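Local coordinates for protein putative esterase (Bacteroides intestinalis DSM 17393, PDB 5VOL) that hydrolyses ferulic acid esters as a family 1 carbohydrate esterase, acting on arabinoxylan together with cognate xylanases of the same bacterium, at residues Asp68-Leu73 with Met82-Pro87. Residues are numbered along the deposited sequence; the frame is centred on the assembly and turned at random.
Sequences DVMDRL and MIIVTP
A small, buried, wholly apolar contact in which Met70 of helix 66-76 meets Met82, just before strand 83-87, and Ile84 within it joins the helix to an inner strand of the chain's main sheet. Its modest extent is measurable: 136 Å² is buried over both sides, and the nearest CA atoms, those of Met70 and Met82, are still 9.0 Å apart, so the gap is spanned mainly by side chains. Met70 and Ile84 reach toward each other, the end of Ile84, CD1, meeting the middle of the Met70 chain at CG (3.6 Å). The extended second torsion of Ile84 (chi2 172°) carries CD1 out to this meeting. Met70 instead bends at chi2 (-67°) and again at chi3, which turns its end toward Met82; CE settles 3.9 Å from Met82 CG, and SD is 4.1 Å from Met82 CE. The two methionine chains cross at about a right angle. In the α/β-hydrolase fold, helices pack against a central, mostly parallel sheet, and here the chain passes from strand 46-50 through helix 66-76 to the neighbouring parallel strand 83-87, a beta-alpha-beta connection. Helix 254-271 also borders the contact, with Leu265 against Met70 and Thr269 against Met82, while Leu47 and Leu49 of strand 46-50 touch Met82 and Ile84. An alanine in place of Met70 removes CG, SD and CE, and would probably leave Ile84 CD1 and Met82 CG without their partner on the helix. Elsewhere on the same helix, Asp68 and Arg72 form salt bridges with Arg63 and Asp253, respectively, of a neighbouring subunit.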
# COMPACT_ATOMS: atom_id res chain seq x y z
N ASP C 68 -0.94 17.73 7.80
CA ASP C 68 -1.95 17.04 7.00
C ASP C 68 -1.90 15.53 7.21
O ASP C 68 -2.95 14.88 7.23
CB ASP C 68 -1.77 17.36 5.50
CG ASP C 68 -2.05 18.81 5.20
OD1 ASP C 68 -2.78 19.44 6.00
OD2 ASP C 68 -1.54 19.33 4.18
N VAL C 69 -0.70 14.98 7.35
CA VAL C 69 -0.57 13.55 7.59
C VAL C 69 -1.10 13.21 8.99
O VAL C 69 -1.85 12.24 9.14
CB VAL C 69 0.89 13.08 7.47
CG1 VAL C 69 1.01 11.60 7.83
CG2 VAL C 69 1.41 13.32 6.04
N MET C 70 -0.75 14.01 10.00
CA MET C 70 -1.29 13.77 11.34
C MET C 70 -2.82 13.90 11.39
O MET C 70 -3.48 13.09 12.05
CB MET C 70 -0.66 14.73 12.36
CG MET C 70 0.68 14.26 12.91
SD MET C 70 0.54 12.78 13.94
CE MET C 70 -0.25 13.45 15.40
N ASP C 71 -3.38 14.90 10.72
CA ASP C 71 -4.82 15.08 10.74
C ASP C 71 -5.54 13.84 10.18
O ASP C 71 -6.55 13.41 10.72
CB ASP C 71 -5.23 16.32 9.95
CG ASP C 71 -4.89 17.62 10.69
OD1 ASP C 71 -4.61 17.57 11.90
OD2 ASP C 71 -4.91 18.68 10.03
N ARG C 72 -4.99 13.27 9.11
CA ARG C 72 -5.46 12.00 8.56
C ARG C 72 -5.30 10.84 9.56
O ARG C 72 -6.27 10.14 9.88
CB ARG C 72 -4.72 11.68 7.24
CG ARG C 72 -4.98 10.28 6.70
CD ARG C 72 -6.28 10.23 5.89
NE ARG C 72 -6.15 10.77 4.53
CZ ARG C 72 -6.60 11.96 4.14
NH1 ARG C 72 -6.44 12.35 2.88
NH2 ARG C 72 -7.23 12.75 5.00
N LEU C 73 -4.09 10.64 10.08
CA LEU C 73 -3.83 9.46 10.88
C LEU C 73 -4.44 9.56 12.29
O LEU C 73 -4.80 8.54 12.89
CB LEU C 73 -2.32 9.19 10.95
CG LEU C 73 -1.72 8.85 9.58
CD1 LEU C 73 -0.24 8.55 9.65
CD2 LEU C 73 -2.47 7.68 8.92
N MET C 82 0.02 13.68 19.36
CA MET C 82 1.36 13.79 19.92
C MET C 82 1.95 15.14 19.53
O MET C 82 1.57 15.72 18.52
CB MET C 82 2.27 12.66 19.41
CG MET C 82 2.71 12.79 17.92
SD MET C 82 3.65 11.35 17.32
CE MET C 82 2.30 10.29 16.73
N ILE C 83 2.86 15.63 20.36
CA ILE C 83 3.66 16.80 20.02
C ILE C 83 4.75 16.36 19.04
O ILE C 83 5.42 15.34 19.26
CB ILE C 83 4.32 17.45 21.28
CG1 ILE C 83 3.26 17.74 22.36
CG2 ILE C 83 5.10 18.70 20.92
CD1 ILE C 83 2.19 18.74 21.93
N ILE C 84 4.91 17.09 17.94
CA ILE C 84 5.98 16.80 17.02
C ILE C 84 6.84 18.07 16.88
O ILE C 84 6.32 19.17 16.67
CB ILE C 84 5.47 16.36 15.63
CG1 ILE C 84 4.51 15.17 15.77
CG2 ILE C 84 6.63 15.89 14.74
CD1 ILE C 84 3.83 14.83 14.46
N VAL C 85 8.15 17.93 17.00
CA VAL C 85 8.99 19.14 16.98
C VAL C 85 10.28 18.94 16.21
O VAL C 85 10.93 17.89 16.29
CB VAL C 85 9.31 19.60 18.42
CG1 VAL C 85 10.08 18.54 19.12
CG2 VAL C 85 10.10 20.93 18.41
N THR C 86 10.64 19.97 15.44
CA THR C 86 11.84 19.99 14.63
C THR C 86 12.66 21.22 15.02
O THR C 86 12.22 22.35 14.79
CB THR C 86 11.51 20.04 13.13
OG1 THR C 86 10.68 18.92 12.77
CG2 THR C 86 12.80 20.05 12.28
N PRO C 87 13.83 21.02 15.66
CA PRO C 87 14.69 22.17 15.97
C PRO C 87 15.54 22.57 14.77
O PRO C 87 15.79 21.71 13.91
CB PRO C 87 15.55 21.65 17.12
CG PRO C 87 15.70 20.16 16.83
CD PRO C 87 14.41 19.74 16.11